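Local atomic coordinates of nucleoporin-like protein RIP (Homo sapiens, PDB entry 2OLM), a protein that carries an ArfGAP domain, is required for vesicle docking or fusion in acrosome biogenesis and, in HIV-1 infection, is a Rev cofactor moving Rev-responsive element-containing RNAs to the cytoplasm. Residues A[39-44]-A[63-68]. Residues are numbered along the deposited sequence; the frame is centred on the assembly and turned at random.
Sequences VNMTVG and RVKSIS. With SO4 (sulfate ion), chain C.
Val39 and Lys65 form an antiparallel hydrogen-bonded pair, with Val39 N to Lys65 O at 2.8 Å and Lys65 N to Val39 O at 2.9 Å. This joins central strand 38-40 to edge strand 64-66 in the three-stranded sheet of the ArfGAP zinc-finger domain. Past the strand, Met41 N still hydrogen-bonds to Arg63 O at 2.8 Å. Thr42 OG1 lies beside its own backbone N (chi1 -64°) and accepts from Arg63 N at 2.9 Å. Asn40 OD1 accepts from Thr42 N at 3.0 Å, an Asx turn where the chain leaves the strand. Asn40 ND2 hydrogen-bonds to His62 ND1.

Asn40 and Val64 share one sheet face, where Asn40 CB meets Val64 CG1 and helix 49-55 packs against both. Val39 and Lys65 share the other face. In the conformer described, Val39 CG1 also packs on Ile67 CG1 at 4.2 Å, with Phe46 beside both. Met41 CG touches Lys65 CD. The extended Lys65 chain carries NZ to a salt bridge with Glu76 and lays CE over one face of the Arg63 guanidinium, offset toward its rim. A sulfate, probably from the crystallisation liquor, sits at that group's edge: Arg63 NH1 donates to O4 and NH2 to O1, each at 2.9 Å.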
ATOM      1  N   VAL A  39       6.852  -6.891   8.630  1.00  8.20           N
ATOM      2  CA  VAL A  39       7.145  -8.290   8.287  0.50  8.30           C
ATOM      3  C   VAL A  39       8.427  -8.709   8.973  1.00  7.78           C
ATOM      4  O   VAL A  39       9.407  -7.961   9.071  1.00  9.62           O
ATOM      5  CB  VAL A  39       7.269  -8.580   6.790  0.50  9.77           C
ATOM      6  CG1 VAL A  39       5.874  -8.486   6.077  0.50  8.19           C
ATOM      7  CG2 VAL A  39       8.312  -7.687   6.153  0.50  8.27           C
ATOM      8  N   ASN A  40       8.387  -9.930   9.511  1.00  8.20           N
ATOM      9  CA  ASN A  40       9.538 -10.570  10.096  1.00  6.90           C
ATOM     10  C   ASN A  40      10.136 -11.415   9.001  1.00  6.55           C
ATOM     11  O   ASN A  40       9.643 -12.499   8.684  1.00  8.03           O
ATOM     12  CB  ASN A  40       9.172 -11.398  11.301  1.00  7.30           C
ATOM     13  CG  ASN A  40      10.321 -12.151  11.860  1.00  7.19           C
ATOM     14  OD1 ASN A  40      11.388 -12.111  11.281  1.00  8.56           O
ATOM     15  ND2 ASN A  40      10.121 -12.849  12.999  1.00  7.96           N
ATOM     16  N   MET A  41      11.171 -10.878   8.354  1.00  6.72           N
ATOM     17  CA  MET A  41      11.840 -11.540   7.236  1.00  8.10           C
ATOM     18  C   MET A  41      12.644 -12.762   7.616  1.00  9.17           C
ATOM     19  O   MET A  41      12.942 -13.584   6.773  1.00  8.99           O
ATOM     20  CB  MET A  41      12.772 -10.530   6.508  1.00 10.73           C
ATOM     21  CG  MET A  41      11.998  -9.505   5.629  1.00 11.51           C
ATOM     22  SD  MET A  41      10.926 -10.242   4.369  1.00 13.97           S
ATOM     23  CE  MET A  41      11.995 -11.352   3.606  1.00 12.04           C
ATOM     24  N   THR A  42      12.981 -12.897   8.882  1.00  7.55           N
ATOM     25  CA  THR A  42      13.682 -14.079   9.367  1.00  7.02           C
ATOM     26  C   THR A  42      12.865 -15.334   9.194  1.00  9.05           C
ATOM     27  O   THR A  42      13.401 -16.373   8.787  1.00  9.05           O
ATOM     28  CB  THR A  42      14.122 -13.872  10.831  1.00  7.65           C
ATOM     29  OG1 THR A  42      15.063 -12.792  10.904  1.00  9.48           O
ATOM     30  CG2 THR A  42      14.718 -15.150  11.444  1.00  8.78           C
ATOM     31  N   VAL A  43      11.551 -15.267   9.489  1.00  8.39           N
ATOM     32  CA  VAL A  43      10.688 -16.415   9.340  1.00  7.85           C
ATOM     33  C   VAL A  43       9.588 -16.274   8.296  1.00  7.44           C
ATOM     34  O   VAL A  43       8.961 -17.284   7.936  1.00  9.05           O
ATOM     35  CB  VAL A  43      10.040 -16.862  10.651  1.00  9.11           C
ATOM     36  CG1 VAL A  43      11.121 -17.186  11.703  1.00 10.63           C
ATOM     37  CG2 VAL A  43       9.035 -15.842  11.185  1.00 10.15           C
ATOM     38  N   GLY A  44       9.357 -15.057   7.775  1.00  7.91           N
ATOM     39  CA  GLY A  44       8.312 -14.849   6.770  1.00  7.89           C
ATOM     40  C   GLY A  44       6.928 -14.603   7.324  1.00  8.00           C
ATOM     41  O   GLY A  44       5.938 -15.070   6.746  1.00  9.98           O
ATOM     42  N   ARG A  63      14.755 -10.084  11.850  1.00  7.17           N
ATOM     43  CA  ARG A  63      14.838  -8.951  10.956  1.00  7.43           C
ATOM     44  C   ARG A  63      13.459  -8.494  10.586  1.00  7.91           C
ATOM     45  O   ARG A  63      12.790  -9.131   9.801  1.00 12.04           O
ATOM     46  CB  ARG A  63      15.591  -9.371   9.699  1.00  9.34           C
ATOM     47  CG  ARG A  63      15.998  -8.247   8.785  1.00  9.02           C
ATOM     48  CD  ARG A  63      17.056  -7.343   9.369  1.00 11.11           C
ATOM     49  NE  ARG A  63      17.509  -6.423   8.325  1.00 12.12           N
ATOM     50  CZ  ARG A  63      16.940  -5.271   8.027  1.00 10.85           C
ATOM     51  NH1 ARG A  63      15.972  -4.755   8.766  1.00 10.74           N
ATOM     52  NH2 ARG A  63      17.381  -4.580   7.005  1.00 12.69           N
ATOM     53  N   VAL A  64      13.036  -7.358  11.121  1.00  8.49           N
ATOM     54  CA  VAL A  64      11.697  -6.819  10.854  1.00  8.40           C
ATOM     55  C   VAL A  64      11.786  -5.584   9.970  1.00 10.83           C
ATOM     56  O   VAL A  64      12.670  -4.747  10.159  1.00 12.00           O
ATOM     57  CB  VAL A  64      10.942  -6.517  12.142  1.00  9.86           C
ATOM     58  CG1 VAL A  64      10.700  -7.816  12.974  1.00  9.90           C
ATOM     59  CG2 VAL A  64      11.682  -5.449  12.986  1.00 10.71           C
ATOM     60  N   LYS A  65      10.853  -5.478   9.030  1.00  9.38           N
ATOM     61  CA  LYS A  65      10.794  -4.402   8.080  1.00  8.40           C
ATOM     62  C   LYS A  65       9.369  -3.880   8.003  1.00  8.29           C
ATOM     63  O   LYS A  65       8.381  -4.629   8.016  1.00  9.08           O
ATOM     64  CB  LYS A  65      11.223  -4.876   6.715  1.00 10.58           C
ATOM     65  CG  LYS A  65      12.666  -5.369   6.685  1.00 11.70           C
ATOM     66  CD  LYS A  65      13.172  -5.590   5.256  1.00 15.06           C
ATOM     67  CE  LYS A  65      14.603  -5.980   5.242  1.00 14.86           C
ATOM     68  NZ  LYS A  65      15.185  -5.831   3.852  1.00 18.28           N
ATOM     69  N   SER A  66       9.243  -2.558   7.928  1.00 10.09           N
ATOM     70  CA  SER A  66       7.934  -1.881   7.927  1.00  9.89           C
ATOM     71  C   SER A  66       7.137  -2.234   6.683  1.00 10.81           C
ATOM     72  O   SER A  66       7.643  -2.146   5.590  1.00 11.75           O
ATOM     73  CB  SER A  66       8.172  -0.395   7.962  1.00 11.91           C
ATOM     74  OG  SER A  66       6.963   0.306   7.651  1.00 12.92           O
ATOM     75  N   ILE A  67       5.883  -2.632   6.892  1.00 10.36           N
ATOM     76  CA  ILE A  67       5.007  -2.925   5.755  1.00 12.07           C
ATOM     77  C   ILE A  67       4.818  -1.724   4.838  1.00 14.57           C
ATOM     78  O   ILE A  67       4.909  -1.851   3.611  1.00 15.53           O
ATOM     79  CB  ILE A  67       3.653  -3.486   6.230  1.00 10.57           C
ATOM     80  CG1 ILE A  67       3.860  -4.870   6.887  1.00 12.17           C
ATOM     81  CG2 ILE A  67       2.641  -3.559   5.077  1.00 13.32           C
ATOM     82  CD1 ILE A  67       2.648  -5.448   7.504  1.00 13.55           C
ATOM     83  N   SER A  68       4.615  -0.570   5.444  1.00 14.12           N
ATOM     84  CA  SER A  68       4.271   0.638   4.658  1.00 16.23           C
ATOM     85  C   SER A  68       5.476   1.421   4.162  1.00 15.44           C
ATOM     86  O   SER A  68       5.352   2.171   3.185  1.00 17.73           O
ATOM     87  CB  SER A  68       3.405   1.549   5.489  1.00 18.22           C
ATOM     88  OG  SER A  68       4.113   2.001   6.593  1.00 18.18           O
TER
HETATM   89  S   SO4 C2001      15.044  -1.559   6.901  1.00 11.98           S
HETATM   90  O1  SO4 C2001      16.029  -2.252   6.066  1.00 13.19           O
HETATM   91  O2  SO4 C2001      13.730  -1.736   6.364  1.00 13.86           O
HETATM   92  O3  SO4 C2001      15.433  -0.131   6.900  1.00 13.13           O
HETATM   93  O4  SO4 C2001      15.092  -2.070   8.305  1.00 11.42           O